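Local structure of ATP12 ATPase (Paracoccus denitrificans, 2R31) at residues Thr99-Tyr104 and Glu118-Leu123. The protein probably acts as a chaperone in the assembly of the F1-ATPase. Residues are numbered along the deposited sequence; the frame is centred on the assembly and turned at random. Where two conformers were deposited one is given.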
loop_
_atom_site.group_PDB
_atom_site.type_symbol
_atom_site.label_atom_id
_atom_site.label_comp_id
_atom_site.label_asym_id
_atom_site.label_seq_id
_atom_site.Cartn_x
_atom_site.Cartn_y
_atom_site.Cartn_z
ATOM N N THR A 99 4.883 15.439 5.651
ATOM C CA THR A 99 5.602 14.639 6.614
ATOM C C THR A 99 6.278 13.485 5.895
ATOM O O THR A 99 6.144 12.316 6.278
ATOM C CB THR A 99 4.663 14.075 7.721
ATOM O OG1 THR A 99 3.686 13.172 7.170
ATOM C CG2 THR A 99 3.918 15.144 8.502
ATOM N N ASP A 100 6.970 13.787 4.782
ATOM C CA ASP A 100 7.450 12.729 3.936
ATOM C C ASP A 100 8.848 12.283 4.352
ATOM O O ASP A 100 9.746 13.128 4.495
ATOM C CB ASP A 100 7.440 13.192 2.453
ATOM C CG ASP A 100 7.435 12.010 1.507
ATOM O OD1 ASP A 100 8.476 11.295 1.437
ATOM O OD2 ASP A 100 6.378 11.803 0.861
ATOM N N LEU A 101 9.066 10.970 4.458
ATOM C CA LEU A 101 10.396 10.423 4.710
ATOM C C LEU A 101 11.475 11.115 3.865
ATOM O O LEU A 101 12.581 11.366 4.335
ATOM C CB LEU A 101 10.360 8.926 4.367
ATOM C CG LEU A 101 11.616 8.133 4.684
ATOM C CD1 LEU A 101 11.708 7.840 6.189
ATOM C CD2 LEU A 101 11.634 6.818 3.894
ATOM N N LEU A 102 11.168 11.348 2.586
ATOM C CA LEU A 102 12.179 11.811 1.649
ATOM C C LEU A 102 12.587 13.266 1.909
ATOM O O LEU A 102 13.628 13.713 1.368
ATOM C CB LEU A 102 11.749 11.662 0.214
ATOM C CG LEU A 102 11.214 10.315 -0.242
ATOM C CD1 LEU A 102 11.154 10.302 -1.772
ATOM C CD2 LEU A 102 12.041 9.122 0.250
ATOM N N SER A 103 11.789 14.009 2.665
ATOM C CA SER A 103 12.091 15.415 3.010
ATOM C C SER A 103 12.968 15.539 4.232
ATOM O O SER A 103 13.620 16.575 4.390
ATOM C CB SER A 103 10.804 16.204 3.328
ATOM O OG SER A 103 10.030 16.442 2.186
ATOM N N TYR A 104 13.017 14.565 5.109
ATOM C CA TYR A 104 13.625 14.713 6.449
ATOM C C TYR A 104 14.971 14.013 6.464
ATOM O O TYR A 104 15.091 12.830 6.866
ATOM C CB TYR A 104 12.615 14.239 7.561
ATOM C CG TYR A 104 11.611 15.366 7.619
ATOM C CD1 TYR A 104 11.903 16.502 8.377
ATOM C CD2 TYR A 104 10.434 15.353 6.925
ATOM C CE1 TYR A 104 11.039 17.577 8.453
ATOM C CE2 TYR A 104 9.554 16.400 6.972
ATOM C CZ TYR A 104 9.849 17.518 7.744
ATOM O OH TYR A 104 8.962 18.594 7.802
ATOM N N GLU A 118 21.598 10.386 -2.805
ATOM C CA GLU A 118 21.705 9.520 -3.990
ATOM C C GLU A 118 20.426 8.763 -4.266
ATOM O O GLU A 118 19.999 8.622 -5.420
ATOM C CB GLU A 118 22.857 8.520 -3.811
ATOM C CG GLU A 118 23.055 7.566 -4.977
ATOM C CD GLU A 118 24.016 6.432 -4.758
ATOM O OE1 GLU A 118 24.292 6.005 -3.615
ATOM O OE2 GLU A 118 24.503 5.929 -5.771
ATOM N N GLY A 119 19.842 8.248 -3.190
ATOM C CA GLY A 119 18.632 7.447 -3.374
ATOM C C GLY A 119 17.373 8.260 -3.568
ATOM O O GLY A 119 16.470 7.912 -4.316
ATOM N N TRP A 120 17.255 9.356 -2.813
ATOM C CA TRP A 120 15.999 10.080 -2.699
ATOM C C TRP A 120 15.859 11.287 -3.605
ATOM O O TRP A 120 14.738 11.627 -4.017
ATOM C CB TRP A 120 15.773 10.526 -1.247
ATOM C CG TRP A 120 15.619 9.375 -0.280
ATOM C CD1 TRP A 120 15.380 8.049 -0.583
ATOM C CD2 TRP A 120 15.670 9.454 1.147
ATOM N NE1 TRP A 120 15.284 7.332 0.566
ATOM C CE2 TRP A 120 15.459 8.145 1.623
ATOM C CE3 TRP A 120 15.858 10.476 2.045
ATOM C CZ2 TRP A 120 15.454 7.850 3.000
ATOM C CZ3 TRP A 120 15.848 10.179 3.395
ATOM C CH2 TRP A 120 15.654 8.888 3.881
ATOM N N ASP A 121 16.956 11.955 -3.951
ATOM C CA ASP A 121 16.835 13.125 -4.829
ATOM C C ASP A 121 16.182 12.757 -6.169
ATOM O O ASP A 121 15.386 13.558 -6.662
ATOM C CB ASP A 121 18.177 13.809 -5.033
ATOM C CG ASP A 121 18.711 14.582 -3.857
ATOM O OD1 ASP A 121 17.996 14.732 -2.849
ATOM O OD2 ASP A 121 19.888 15.013 -3.917
ATOM N N PRO A 122 16.441 11.600 -6.783
ATOM C CA PRO A 122 15.728 11.289 -8.036
ATOM C C PRO A 122 14.238 11.211 -7.857
ATOM O O PRO A 122 13.482 11.515 -8.788
ATOM C CB PRO A 122 16.334 9.962 -8.455
ATOM C CG PRO A 122 17.730 9.985 -7.884
ATOM C CD PRO A 122 17.537 10.624 -6.545
ATOM N N LEU A 123 13.752 10.761 -6.704
ATOM C CA LEU A 123 12.339 10.650 -6.439
ATOM C C LEU A 123 11.691 11.995 -6.161
ATOM O O LEU A 123 10.573 12.259 -6.612
ATOM C CB LEU A 123 12.059 9.615 -5.319
ATOM C CG LEU A 123 11.995 8.231 -6.067
ATOM C CD1 LEU A 123 13.291 7.677 -6.387
ATOM C CD2 LEU A 123 10.602 7.859 -6.140
#
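Leu102 and Trp120 bring the two backbones together, their CA atoms 6.0 Å apart, where the loop before strand 104-105, which makes an Asx turn at Asp100, lies against helix 110-130. No hydrogen bond joins residues 99-104 to residues 118-123, and the contact is an apolar one built around the indole of Trp120. In the conformer of Leu102 described here, one of two, its CD2 methyl sits over one face of the Trp120 indole, in a CH-pi contact 3.5 Å from the centroid of the five-membered ring and only 6° off its normal. With CG anti to the carbonyl carbon (chi1 -64°), Trp120 starts out from the helix toward the loop. The other branch of Leu102 in this conformer, CD1, reaches further along the helix to CB of Leu123 at 3.7 Å. At the six-membered ring, Leu101 crosses the indole at about a right angle, with its CD2 4.1 Å from CZ2 of Trp120. NE1 of Trp120 donates a hydrogen bond to the carbonyl oxygen of Leu198, tying the indole to helix 192-199 as well. An alanine at Trp120 would probably leave the CD2 methyl of Leu102 facing a gap and the carbonyl of Leu198 without its indole donor. The loop is itself anchored: Asp100 OD2 accepts from the backbone N of Ile180 in helix 179-186, and OD1 is hydrogen-bonded to Ser178 OG. Asp100 OD1 also uses its anti lone pair to accept from the backbone N of Leu102, at 2.9 Å and with an angle of 167° at the hydrogen.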